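Local atomic coordinates of desulfoferrodoxin (Rbo) (Treponema pallidum subsp. pallidum str. Nichols, PDB entry 1Y07), a protein that probably reduces superoxide to hydrogen peroxide at an iron centre held by four histidines and one cysteine, as a class III superoxide reductase. Residues A46-I51 against G66-P71; Y77-C82 against Y116-L121; E60-V65 against E101-L106; V81-R86 against D110-A115. All coordinates share one frame; numbering follows the deposited sequence.

The four contacts all fall within the region of the desulfoferrodoxin family, an E-set beta-sandwich. Contact 3 pairs 60-65 with 101-105 in the three-stranded antiparallel sheet; contacts 2 and 4 are successive parts of the pairing of 78-85 with 112-119 in the four-stranded one, share Val81 and Cys82, and have centres about 15 Å apart. Side chains such as Val63, Phe104 and Val81 pack between the sheets, where the centres of contacts 3 and 4 are about 10 Å apart. Contact 1 precedes contacts 2 and 4 along the chain and alternates with contact 3. With contact 2, about 11 Å away between centres, it supplies three of the five iron ligands at one end of the sandwich.

Contact 1: residues A46-I51 against G66-P71; sequences AKEKHI and GSVAHP. With FE (Fe (III) ion), chain H.
The iron centre of this superoxide reductase draws two of its histidine ligands from this contact, His50 on the short, weakly bonded helix 47-50 and His70 in the loop after strand 60-65. His50 NE2 lies 2.3 Å from FE and His70 NE2 2.4 Å from FE. The rings form an offset edge-to-face pair, planes at 76°, in which the CD2 edge of His70 is turned over one face of His50. Each ring is fixed at its far nitrogen. His50 ND1 donates in its own ring plane to a lone pair of Ala46 O at 3.0 Å, while His70 ND1 reaches a lone pair of Pro71 O at 2.6 Å. These carbonyls hold the ring rotations and would probably make both imidazoles more electron-rich ligands. Lys49 O sits 3.1 Å from His70 CD2, at the ring edge. Farther out, Ser67 OG gives Glu48 O a weak hydrogen bond of 3.4 Å. The backbone of Gly66, at phi 110°, would press a CB onto the preceding carbonyl oxygen, which calls for glycine. His76, Cys119 and His122 complete the metal site; Trp125 of strand 123-127 stacks on His50, and the 66-71 loop leads from strand 60-65 toward strand 78-85.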
loop_
_atom_site.group_PDB
_atom_site.type_symbol
_atom_site.label_atom_id
_atom_site.label_comp_id
_atom_site.label_asym_id
_atom_site.label_seq_id
_atom_site.Cartn_x
_atom_site.Cartn_y
_atom_site.Cartn_z
ATOM N N ALA B 46 11.354 -24.396 -2.670
ATOM C CA ALA B 46 10.844 -23.366 -1.758
ATOM C C ALA B 46 9.348 -23.008 -1.984
ATOM O O ALA B 46 8.741 -22.345 -1.135
ATOM C CB ALA B 46 11.724 -22.085 -1.818
ATOM N N LYS B 47 8.770 -23.459 -3.110
ATOM C CA LYS B 47 7.391 -23.095 -3.533
ATOM C C LYS B 47 6.347 -23.467 -2.505
ATOM O O LYS B 47 5.420 -22.700 -2.264
ATOM C CB LYS B 47 6.971 -23.821 -4.818
ATOM C CG LYS B 47 7.230 -23.142 -6.169
ATOM C CD LYS B 47 8.307 -22.104 -6.171
ATOM C CE LYS B 47 8.564 -21.571 -7.587
ATOM N NZ LYS B 47 9.028 -22.605 -8.569
ATOM N N GLU B 48 6.471 -24.678 -1.946
ATOM C CA GLU B 48 5.453 -25.216 -1.030
ATOM C C GLU B 48 5.226 -24.352 0.226
ATOM O O GLU B 48 4.090 -24.180 0.661
ATOM C CB GLU B 48 5.802 -26.649 -0.593
ATOM C CG GLU B 48 5.456 -27.707 -1.631
ATOM C CD GLU B 48 5.635 -29.134 -1.128
ATOM O OE1 GLU B 48 5.512 -29.387 0.105
ATOM O OE2 GLU B 48 5.896 -30.017 -1.978
ATOM N N LYS B 49 6.316 -23.863 0.821
ATOM C CA LYS B 49 6.230 -23.103 2.054
ATOM C C LYS B 49 6.146 -21.589 1.772
ATOM O O LYS B 49 5.961 -20.819 2.710
ATOM C CB LYS B 49 7.429 -23.402 2.971
ATOM C CG LYS B 49 7.303 -24.711 3.791
ATOM C CD LYS B 49 8.646 -25.441 3.925
ATOM C CE LYS B 49 9.100 -25.607 5.377
ATOM N NZ LYS B 49 8.548 -26.814 6.060
ATOM N N HIS B 50 6.250 -21.158 0.507
ATOM C CA HIS B 50 6.361 -19.704 0.228
ATOM C C HIS B 50 5.364 -19.080 -0.742
ATOM O O HIS B 50 5.090 -17.883 -0.599
ATOM C CB HIS B 50 7.799 -19.284 -0.186
ATOM C CG HIS B 50 8.798 -19.375 0.932
ATOM N ND1 HIS B 50 9.549 -20.518 1.167
ATOM C CD2 HIS B 50 9.132 -18.489 1.907
ATOM C CE1 HIS B 50 10.300 -20.320 2.240
ATOM N NE2 HIS B 50 10.022 -19.115 2.743
ATOM N N ILE B 51 4.811 -19.834 -1.702
ATOM C CA ILE B 51 3.796 -19.255 -2.598
ATOM C C ILE B 51 2.461 -18.992 -1.874
ATOM O O ILE B 51 1.878 -19.928 -1.332
ATOM C CB ILE B 51 3.565 -20.129 -3.850
ATOM C CG1 ILE B 51 4.820 -20.105 -4.715
ATOM C CG2 ILE B 51 2.312 -19.669 -4.616
ATOM C CD1 ILE B 51 4.669 -20.826 -5.939
ATOM N N GLY B 66 2.021 -21.042 2.546
ATOM C CA GLY B 66 1.568 -22.380 2.639
ATOM C C GLY B 66 0.316 -22.853 1.908
ATOM O O GLY B 66 -0.810 -22.660 2.387
ATOM N N SER B 67 0.529 -23.566 0.793
ATOM C CA SER B 67 -0.341 -24.711 0.486
ATOM C C SER B 67 -0.204 -25.695 1.674
ATOM O O SER B 67 -1.156 -26.419 2.047
ATOM C CB SER B 67 0.111 -25.418 -0.787
ATOM O OG SER B 67 1.445 -25.847 -0.613
ATOM N N VAL B 68 1.001 -25.738 2.244
ATOM C CA VAL B 68 1.138 -26.049 3.667
ATOM C C VAL B 68 1.905 -24.905 4.448
ATOM O O VAL B 68 2.725 -24.193 3.876
ATOM C CB VAL B 68 1.774 -27.412 3.868
ATOM C CG1 VAL B 68 0.866 -28.562 3.272
ATOM C CG2 VAL B 68 3.193 -27.448 3.286
ATOM N N ALA B 69 1.667 -24.776 5.757
ATOM C CA ALA B 69 2.136 -23.626 6.543
ATOM C C ALA B 69 3.664 -23.395 6.660
ATOM O O ALA B 69 4.435 -24.273 7.050
ATOM C CB ALA B 69 1.504 -23.637 7.949
ATOM N N HIS B 70 4.055 -22.150 6.382
ATOM C CA HIS B 70 5.395 -21.632 6.616
ATOM C C HIS B 70 5.620 -21.354 8.093
ATOM O O HIS B 70 4.691 -20.971 8.798
ATOM C CB HIS B 70 5.562 -20.305 5.852
ATOM C CG HIS B 70 6.961 -19.760 5.859
ATOM N ND1 HIS B 70 7.533 -19.155 6.962
ATOM C CD2 HIS B 70 7.902 -19.732 4.886
ATOM C CE1 HIS B 70 8.759 -18.773 6.664
ATOM N NE2 HIS B 70 9.003 -19.103 5.407
ATOM N N PRO B 71 6.858 -21.504 8.550
ATOM C CA PRO B 71 7.269 -21.087 9.892
ATOM C C PRO B 71 6.894 -19.651 10.268
ATOM O O PRO B 71 7.021 -18.744 9.475
ATOM C CB PRO B 71 8.790 -21.232 9.848
ATOM C CG PRO B 71 9.016 -22.321 8.903
ATOM C CD PRO B 71 7.970 -22.169 7.837
HETATM FE FE FE H . 11.188 -18.619 4.610
#

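Contact 2: residues Y77-C82 against Y116-L121; sequences YIAWVC and YEFCNL. With FE (Fe (III) ion), chain H.
Cys119 SG binds FE at 2.1 Å, carried there by a chi1 of 163° that sets the sulfur anti to the backbone N. Leu121 N gives this sulfur a weak hydrogen bond of 3.3 Å, which would probably temper the charge on the thiolate. Beside it, Ile78 CD1 touches Cys119 CB and also comes 3.4 Å from Glu117 OE2, on the sheet face that carries Val81. Asn120 lays its amide over one face of the Tyr77 ring, the two planes 9° apart. Asn120 OD1 accepts from Tyr77 N at 3.0 Å with the donor above the carbonyl plane, and Asn120 N returns a bond nearly along the C=O axis of Tyr77 O, clamping the turn after the cysteine. On the sheet face of Trp80 and Tyr116, Phe118 CB stands over the six-membered ring of Trp80, 3.5 Å from its centroid, in a CH-pi contact; Phe7 and Phe16 meet the same indole. Backbone bonds order the strands behind these groups: Ala79 N to Phe118 O and Cys82 N to Tyr116 O are both 2.8 Å. An axis angle of 168° identifies an antiparallel pair within the four-stranded sheet, whose end presents the cysteine ligand of a superoxide reductase iron site.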
loop_
_atom_site.group_PDB
_atom_site.type_symbol
_atom_site.label_atom_id
_atom_site.label_comp_id
_atom_site.label_asym_id
_atom_site.label_seq_id
_atom_site.Cartn_x
_atom_site.Cartn_y
_atom_site.Cartn_z
ATOM N N TYR B 77 10.234 -16.170 9.638
ATOM C CA TYR B 77 8.822 -15.769 9.676
ATOM C C TYR B 77 8.373 -15.093 8.376
ATOM O O TYR B 77 9.203 -14.569 7.615
ATOM C CB TYR B 77 8.602 -14.809 10.852
ATOM C CG TYR B 77 9.491 -13.591 10.829
ATOM C CD1 TYR B 77 9.077 -12.438 10.191
ATOM C CD2 TYR B 77 10.755 -13.591 11.416
ATOM C CE1 TYR B 77 9.896 -11.306 10.131
ATOM C CE2 TYR B 77 11.589 -12.459 11.358
ATOM C CZ TYR B 77 11.144 -11.315 10.715
ATOM O OH TYR B 77 11.906 -10.162 10.642
ATOM N N ILE B 78 7.062 -15.093 8.144
ATOM C CA ILE B 78 6.454 -14.235 7.097
ATOM C C ILE B 78 6.170 -12.868 7.699
ATOM O O ILE B 78 5.395 -12.720 8.650
ATOM C CB ILE B 78 5.149 -14.841 6.547
ATOM C CG1 ILE B 78 5.362 -16.284 6.059
ATOM C CG2 ILE B 78 4.616 -13.957 5.436
ATOM C CD1 ILE B 78 6.584 -16.454 5.154
ATOM N N ALA B 79 6.759 -11.849 7.104
ATOM C CA ALA B 79 6.712 -10.488 7.635
ATOM C C ALA B 79 5.426 -9.785 7.282
ATOM O O ALA B 79 4.822 -9.122 8.123
ATOM C CB ALA B 79 7.841 -9.718 7.104
ATOM N N TRP B 80 4.999 -9.942 6.043
ATOM C CA TRP B 80 3.845 -9.207 5.534
ATOM C C TRP B 80 3.312 -9.886 4.276
ATOM O O TRP B 80 4.009 -10.703 3.642
ATOM C CB TRP B 80 4.172 -7.700 5.315
ATOM C CG TRP B 80 5.404 -7.382 4.454
ATOM C CD1 TRP B 80 6.607 -6.925 4.906
ATOM C CD2 TRP B 80 5.526 -7.463 3.022
ATOM N NE1 TRP B 80 7.487 -6.741 3.859
ATOM C CE2 TRP B 80 6.859 -7.065 2.687
ATOM C CE3 TRP B 80 4.670 -7.874 1.983
ATOM C CZ2 TRP B 80 7.327 -7.066 1.384
ATOM C CZ3 TRP B 80 5.140 -7.869 0.681
ATOM C CH2 TRP B 80 6.440 -7.440 0.390
ATOM N N VAL B 81 2.087 -9.534 3.923
ATOM C CA VAL B 81 1.433 -9.946 2.700
ATOM C C VAL B 81 0.881 -8.670 2.070
ATOM O O VAL B 81 0.304 -7.818 2.779
ATOM C CB VAL B 81 0.262 -10.950 2.963
ATOM C CG1 VAL B 81 -0.548 -11.195 1.705
ATOM C CG2 VAL B 81 0.823 -12.247 3.564
ATOM N N CYS B 82 1.078 -8.545 0.776
ATOM C CA CYS B 82 0.570 -7.428 -0.031
ATOM C C CYS B 82 -0.433 -8.001 -1.044
ATOM O O CYS B 82 -0.188 -9.045 -1.637
ATOM C CB CYS B 82 1.735 -6.735 -0.725
ATOM S SG CYS B 82 1.289 -5.465 -1.906
ATOM N N TYR B 116 1.312 -11.198 -2.710
ATOM C CA TYR B 116 2.771 -11.192 -2.543
ATOM C C TYR B 116 3.054 -11.357 -1.064
ATOM O O TYR B 116 2.357 -10.795 -0.279
ATOM C CB TYR B 116 3.420 -9.892 -3.045
ATOM C CG TYR B 116 2.970 -9.460 -4.425
ATOM C CD1 TYR B 116 1.746 -8.837 -4.593
ATOM C CD2 TYR B 116 3.749 -9.714 -5.559
ATOM C CE1 TYR B 116 1.300 -8.433 -5.846
ATOM C CE2 TYR B 116 3.316 -9.297 -6.818
ATOM C CZ TYR B 116 2.072 -8.674 -6.941
ATOM O OH TYR B 116 1.550 -8.278 -8.166
ATOM N N GLU B 117 4.040 -12.184 -0.702
ATOM C CA GLU B 117 4.440 -12.375 0.717
ATOM C C GLU B 117 5.935 -12.248 0.824
ATOM O O GLU B 117 6.652 -12.649 -0.089
ATOM C CB GLU B 117 3.961 -13.712 1.289
ATOM C CG GLU B 117 4.632 -14.939 0.706
ATOM C CD GLU B 117 5.957 -15.345 1.366
ATOM O OE1 GLU B 117 6.565 -16.348 0.928
ATOM O OE2 GLU B 117 6.437 -14.676 2.276
ATOM N N PHE B 118 6.415 -11.669 1.914
ATOM C CA PHE B 118 7.841 -11.574 2.200
ATOM C C PHE B 118 8.254 -12.446 3.387
ATOM O O PHE B 118 7.759 -12.255 4.500
ATOM C CB PHE B 118 8.221 -10.106 2.520
ATOM C CG PHE B 118 9.699 -9.923 2.865
ATOM C CD1 PHE B 118 10.676 -10.142 1.916
ATOM C CD2 PHE B 118 10.094 -9.533 4.137
ATOM C CE1 PHE B 118 12.012 -9.999 2.236
ATOM C CE2 PHE B 118 11.449 -9.379 4.450
ATOM C CZ PHE B 118 12.388 -9.610 3.513
ATOM N N CYS B 119 9.184 -13.367 3.132
ATOM C CA CYS B 119 9.827 -14.133 4.196
ATOM C C CYS B 119 11.176 -13.477 4.545
ATOM O O CYS B 119 11.934 -13.069 3.680
ATOM C CB CYS B 119 10.011 -15.574 3.761
ATOM S SG CYS B 119 11.217 -16.483 4.776
ATOM N N ASN B 120 11.476 -13.362 5.824
ATOM C CA ASN B 120 12.648 -12.605 6.243
ATOM C C ASN B 120 13.932 -13.287 5.792
ATOM O O ASN B 120 14.952 -12.628 5.575
ATOM C CB ASN B 120 12.633 -12.391 7.759
ATOM C CG ASN B 120 13.192 -13.561 8.515
ATOM O OD1 ASN B 120 12.618 -14.662 8.515
ATOM N ND2 ASN B 120 14.302 -13.325 9.197
ATOM N N LEU B 121 13.854 -14.595 5.599
ATOM C CA LEU B 121 15.001 -15.365 5.119
ATOM C C LEU B 121 14.968 -15.688 3.617
ATOM O O LEU B 121 16.022 -15.826 3.020
ATOM C CB LEU B 121 15.139 -16.673 5.918
ATOM C CG LEU B 121 15.392 -16.543 7.428
ATOM C CD1 LEU B 121 15.787 -17.870 7.997
ATOM C CD2 LEU B 121 16.469 -15.474 7.768
HETATM FE FE FE H . 11.188 -18.619 4.610
#

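Contact 3: residues E60-V65 against E101-L106; sequences EVKVKV and EVTFAL
Strands 60-65 and 101-105 pair antiparallel in the three-stranded sheet, 101-105 being its outermost strand within the chain; their axes approach to 4.6 Å with 160° between directions. Two hydrogen-bonded pairs establish the register. Val61 and Phe104 exchange bonds of 2.8 Å both ways, Val61 N to Phe104 O and Phe104 N to Val61 O, and Val63 N meets Val102 O at 177°, almost straight. The face bearing the valines and Phe104 looks inward to strand 78-85. Val63 CG2 comes against the edge of the Phe104 ring, 3.9 Å from CE1, and Val61 CG2 lies 3.7 Å from Leu106 CD1; Val81 and Leu83 of the other sheet touch Phe104. Glu60, Lys62, Lys64, Glu101 and Thr103 occupy the outer face, where Thr107 of the second subunit packs on Glu60 and Thr103. Glu101 OE1 forms a salt bridge with Lys64 NZ at 3.0 Å, the two side chains lying side by side after Lys64 bends at chi3 and chi4. Lys62 NZ makes only a long one, 3.8 Å from Glu101 OE2. One carboxylate serves a close and a distant ammonium group on a partly exposed surface, and their combined field would probably favour its ionised form.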
loop_
_atom_site.group_PDB
_atom_site.type_symbol
_atom_site.label_atom_id
_atom_site.label_comp_id
_atom_site.label_asym_id
_atom_site.label_seq_id
_atom_site.Cartn_x
_atom_site.Cartn_y
_atom_site.Cartn_z
ATOM N N GLU B 60 -14.149 -10.739 1.130
ATOM C CA GLU B 60 -12.943 -11.024 1.892
ATOM C C GLU B 60 -12.021 -11.991 1.140
ATOM O O GLU B 60 -12.454 -12.935 0.449
ATOM C CB GLU B 60 -13.281 -11.565 3.297
ATOM C CG GLU B 60 -13.827 -10.427 4.162
ATOM C CD GLU B 60 -13.850 -10.671 5.685
ATOM O OE1 GLU B 60 -14.214 -11.810 6.099
ATOM O OE2 GLU B 60 -13.581 -9.688 6.479
ATOM N N VAL B 61 -10.728 -11.766 1.334
ATOM C CA VAL B 61 -9.676 -12.516 0.646
ATOM C C VAL B 61 -8.720 -12.949 1.716
ATOM O O VAL B 61 -8.080 -12.104 2.361
ATOM C CB VAL B 61 -8.917 -11.607 -0.344
ATOM C CG1 VAL B 61 -7.712 -12.356 -0.952
ATOM C CG2 VAL B 61 -9.834 -11.051 -1.435
ATOM N N LYS B 62 -8.613 -14.247 1.946
ATOM C CA LYS B 62 -7.687 -14.796 2.916
ATOM C C LYS B 62 -6.467 -15.220 2.150
ATOM O O LYS B 62 -6.586 -15.864 1.097
ATOM C CB LYS B 62 -8.302 -15.991 3.618
ATOM C CG LYS B 62 -7.503 -16.591 4.781
ATOM C CD LYS B 62 -8.112 -17.931 5.198
ATOM C CE LYS B 62 -8.699 -17.900 6.609
ATOM N NZ LYS B 62 -8.702 -19.287 7.204
ATOM N N VAL B 63 -5.306 -14.846 2.644
ATOM C CA VAL B 63 -4.057 -15.262 2.033
ATOM C C VAL B 63 -3.273 -16.155 2.983
ATOM O O VAL B 63 -2.989 -15.772 4.084
ATOM C CB VAL B 63 -3.178 -14.091 1.642
ATOM C CG1 VAL B 63 -1.887 -14.629 1.046
ATOM C CG2 VAL B 63 -3.947 -13.153 0.658
ATOM N N LYS B 64 -2.925 -17.364 2.542
ATOM C CA LYS B 64 -2.214 -18.337 3.393
ATOM C C LYS B 64 -0.833 -18.652 2.798
ATOM O O LYS B 64 -0.738 -18.846 1.592
ATOM C CB LYS B 64 -2.964 -19.672 3.498
ATOM C CG LYS B 64 -4.490 -19.638 3.692
ATOM C CD LYS B 64 -5.024 -21.074 3.725
ATOM C CE LYS B 64 -4.640 -21.745 5.012
ATOM N NZ LYS B 64 -4.805 -20.831 6.173
ATOM N N VAL B 65 0.214 -18.658 3.624
ATOM C CA VAL B 65 1.574 -18.811 3.121
ATOM C C VAL B 65 1.961 -20.186 3.568
ATOM O O VAL B 65 2.190 -20.441 4.762
ATOM C CB VAL B 65 2.520 -17.661 3.545
ATOM C CG1 VAL B 65 3.932 -17.811 2.907
ATOM C CG2 VAL B 65 1.914 -16.352 3.085
ATOM N N GLU B 101 -0.989 -16.429 7.934
ATOM C CA GLU B 101 -2.150 -16.074 7.132
ATOM C C GLU B 101 -2.695 -14.724 7.551
ATOM O O GLU B 101 -2.539 -14.307 8.690
ATOM C CB GLU B 101 -3.261 -17.116 7.296
ATOM C CG GLU B 101 -3.769 -17.199 8.692
ATOM C CD GLU B 101 -5.104 -17.918 8.788
ATOM O OE1 GLU B 101 -5.132 -19.121 8.579
ATOM O OE2 GLU B 101 -6.135 -17.255 9.090
ATOM N N VAL B 102 -3.373 -14.068 6.637
ATOM C CA VAL B 102 -4.041 -12.790 6.924
ATOM C C VAL B 102 -5.191 -12.594 5.948
ATOM O O VAL B 102 -5.189 -13.159 4.883
ATOM C CB VAL B 102 -3.012 -11.633 6.852
ATOM C CG1 VAL B 102 -2.658 -11.319 5.401
ATOM C CG2 VAL B 102 -3.469 -10.420 7.691
ATOM N N THR B 103 -6.182 -11.824 6.331
ATOM C CA THR B 103 -7.316 -11.594 5.505
ATOM C C THR B 103 -7.420 -10.092 5.195
ATOM O O THR B 103 -7.108 -9.236 6.032
ATOM C CB THR B 103 -8.544 -12.005 6.239
ATOM O OG1 THR B 103 -8.416 -13.412 6.542
ATOM C CG2 THR B 103 -9.841 -11.854 5.353
ATOM N N PHE B 104 -7.850 -9.803 3.989
ATOM C CA PHE B 104 -8.097 -8.466 3.520
ATOM C C PHE B 104 -9.571 -8.379 3.173
ATOM O O PHE B 104 -10.154 -9.381 2.775
ATOM C CB PHE B 104 -7.311 -8.253 2.255
ATOM C CG PHE B 104 -5.818 -8.362 2.456
ATOM C CD1 PHE B 104 -5.172 -9.572 2.269
ATOM C CD2 PHE B 104 -5.077 -7.266 2.798
ATOM C CE1 PHE B 104 -3.782 -9.705 2.449
ATOM C CE2 PHE B 104 -3.671 -7.392 2.953
ATOM C CZ PHE B 104 -3.056 -8.611 2.799
ATOM N N ALA B 105 -10.146 -7.186 3.255
ATOM C CA ALA B 105 -11.495 -6.910 2.782
ATOM C C ALA B 105 -11.530 -6.007 1.565
ATOM O O ALA B 105 -10.684 -5.060 1.467
ATOM C CB ALA B 105 -12.274 -6.275 3.928
ATOM N N LEU B 106 -12.460 -6.274 0.639
ATOM C CA LEU B 106 -12.637 -5.557 -0.608
ATOM C C LEU B 106 -14.002 -4.910 -0.627
ATOM O O LEU B 106 -14.948 -5.417 -0.019
ATOM C CB LEU B 106 -12.425 -6.539 -1.814
ATOM C CG LEU B 106 -10.959 -6.772 -2.273
ATOM C CD1 LEU B 106 -10.056 -7.354 -1.155
ATOM C CD2 LEU B 106 -10.897 -7.644 -3.552
#

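Contact 4: residues V81-R86 against D110-A115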
loop_
_atom_site.group_PDB
_atom_site.type_symbol
_atom_site.label_atom_id
_atom_site.label_comp_id
_atom_site.label_asym_id
_atom_site.label_seq_id
_atom_site.Cartn_x
_atom_site.Cartn_y
_atom_site.Cartn_z
ATOM N N VAL B 81 2.087 -9.534 3.923
ATOM C CA VAL B 81 1.433 -9.946 2.700
ATOM C C VAL B 81 0.881 -8.670 2.070
ATOM O O VAL B 81 0.304 -7.818 2.779
ATOM C CB VAL B 81 0.262 -10.950 2.963
ATOM C CG1 VAL B 81 -0.548 -11.195 1.705
ATOM C CG2 VAL B 81 0.823 -12.247 3.564
ATOM N N CYS B 82 1.078 -8.545 0.776
ATOM C CA CYS B 82 0.570 -7.428 -0.031
ATOM C C CYS B 82 -0.433 -8.001 -1.044
ATOM O O CYS B 82 -0.188 -9.045 -1.637
ATOM C CB CYS B 82 1.735 -6.735 -0.725
ATOM S SG CYS B 82 1.289 -5.465 -1.906
ATOM N N LEU B 83 -1.544 -7.321 -1.245
ATOM C CA LEU B 83 -2.564 -7.705 -2.186
ATOM C C LEU B 83 -2.717 -6.630 -3.200
ATOM O O LEU B 83 -2.881 -5.456 -2.848
ATOM C CB LEU B 83 -3.885 -7.876 -1.444
ATOM C CG LEU B 83 -4.943 -8.740 -2.100
ATOM C CD1 LEU B 83 -4.516 -10.127 -2.254
ATOM C CD2 LEU B 83 -6.257 -8.580 -1.315
ATOM N N LYS B 84 -2.594 -6.999 -4.466
ATOM C CA LYS B 84 -2.953 -6.091 -5.516
ATOM C C LYS B 84 -4.362 -6.481 -5.974
ATOM O O LYS B 84 -4.616 -7.653 -6.188
ATOM C CB LYS B 84 -1.992 -6.193 -6.715
ATOM C CG LYS B 84 -2.542 -5.355 -7.873
ATOM C CD LYS B 84 -1.574 -5.162 -9.001
ATOM C CE LYS B 84 -1.378 -6.356 -9.830
ATOM N NZ LYS B 84 -0.468 -6.008 -10.959
ATOM N N THR B 85 -5.252 -5.511 -6.083
ATOM C CA THR B 85 -6.605 -5.691 -6.569
ATOM C C THR B 85 -6.800 -4.775 -7.763
ATOM O O THR B 85 -5.931 -3.953 -8.105
ATOM C CB THR B 85 -7.663 -5.393 -5.491
ATOM O OG1 THR B 85 -7.677 -3.998 -5.174
ATOM C CG2 THR B 85 -7.330 -6.081 -4.145
ATOM N N ARG B 86 -7.961 -4.915 -8.402
ATOM C CA ARG B 86 -8.297 -4.087 -9.555
ATOM C C ARG B 86 -8.290 -2.612 -9.214
ATOM O O ARG B 86 -7.817 -1.783 -10.015
ATOM C CB ARG B 86 -9.641 -4.524 -10.173
ATOM C CG ARG B 86 -9.497 -5.826 -11.040
ATOM C CD ARG B 86 -10.555 -6.013 -12.156
ATOM N NE ARG B 86 -9.968 -5.809 -13.489
ATOM C CZ ARG B 86 -10.623 -5.952 -14.656
ATOM N NH1 ARG B 86 -11.917 -6.323 -14.691
ATOM N NH2 ARG B 86 -9.976 -5.740 -15.815
ATOM N N ASP B 110 -14.574 -4.176 -6.260
ATOM C CA ASP B 110 -13.158 -4.529 -6.350
ATOM C C ASP B 110 -13.051 -6.019 -6.541
ATOM O O ASP B 110 -14.015 -6.783 -6.229
ATOM C CB ASP B 110 -12.418 -4.082 -5.097
ATOM C CG ASP B 110 -10.928 -3.865 -5.341
ATOM O OD1 ASP B 110 -10.488 -4.159 -6.490
ATOM O OD2 ASP B 110 -10.152 -3.459 -4.452
ATOM N N GLN B 111 -11.952 -6.438 -7.173
ATOM C CA GLN B 111 -11.644 -7.852 -7.355
ATOM C C GLN B 111 -10.162 -8.085 -7.185
ATOM O O GLN B 111 -9.366 -7.215 -7.535
ATOM C CB GLN B 111 -12.081 -8.353 -8.763
ATOM C CG GLN B 111 -13.556 -8.132 -9.035
ATOM C CD GLN B 111 -14.005 -8.504 -10.406
ATOM O OE1 GLN B 111 -14.780 -9.456 -10.561
ATOM N NE2 GLN B 111 -13.598 -7.726 -11.417
ATOM N N VAL B 112 -9.781 -9.224 -6.629
ATOM C CA VAL B 112 -8.361 -9.500 -6.399
ATOM C C VAL B 112 -7.613 -9.769 -7.690
ATOM O O VAL B 112 -8.188 -10.369 -8.611
ATOM C CB VAL B 112 -8.201 -10.692 -5.441
ATOM C CG1 VAL B 112 -8.616 -11.956 -6.075
ATOM C CG2 VAL B 112 -6.767 -10.820 -4.980
ATOM N N LEU B 113 -6.331 -9.391 -7.760
ATOM C CA LEU B 113 -5.444 -9.736 -8.891
ATOM C C LEU B 113 -4.289 -10.644 -8.500
ATOM O O LEU B 113 -4.010 -11.627 -9.182
ATOM C CB LEU B 113 -4.878 -8.493 -9.567
ATOM C CG LEU B 113 -5.891 -7.632 -10.320
ATOM C CD1 LEU B 113 -5.227 -6.359 -10.817
ATOM C CD2 LEU B 113 -6.534 -8.386 -11.505
ATOM N N GLU B 114 -3.586 -10.322 -7.428
ATOM C CA GLU B 114 -2.337 -11.009 -7.082
ATOM C C GLU B 114 -1.977 -10.767 -5.628
ATOM O O GLU B 114 -2.260 -9.721 -5.079
ATOM C CB GLU B 114 -1.186 -10.538 -7.983
ATOM C CG GLU B 114 0.099 -11.352 -7.871
ATOM C CD GLU B 114 1.047 -11.153 -9.069
ATOM O OE1 GLU B 114 1.853 -12.072 -9.385
ATOM O OE2 GLU B 114 0.980 -10.086 -9.710
ATOM N N ALA B 115 -1.360 -11.760 -5.018
ATOM C CA ALA B 115 -0.863 -11.659 -3.660
ATOM C C ALA B 115 0.634 -11.847 -3.663
ATOM O O ALA B 115 1.140 -12.600 -4.486
ATOM C CB ALA B 115 -1.521 -12.684 -2.762
#
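The Arg86 guanidinium and the Gln111 amide are turned 37° apart, with Gln111 NE2 at the guanidinium edge. Their side chains run alongside, and the amide nitrogen touches the arginine's aliphatic part: Gln111 NE2 lies 3.6 Å from Arg86 CD. The side chains of Asp110 and Thr85 cross at about a right angle. Thr85 OG1, placed between its backbone N and carbonyl carbon by a chi1 of 68°, donates to the syn lone pair of Asp110 OD2 at 2.6 Å, while Asp110 OD1 accepts from Lys87 N. These ends are joined by Arg86 N bonding to Gln111 O at 2.8 Å. Between them and the regular pairing of Lys84 with Glu114 the register slips by one residue in a classic beta bulge of the four-stranded antiparallel sheet. Lys84 O is gripped by two donors, Leu113 N at 2.9 Å and Glu114 N at 3.1 Å, and Lys84 N donates to Glu114 O. Leu113 CD1 lies 4.0 Å from Lys84 CE, and the Lys84 ammonium bonds to Arg3 O. On the face toward the other sheet, Leu83 CD1 fits against Val112 CG2 at 3.6 Å and then Ala115 CB, with Phe104 and Leu106 covering Leu83.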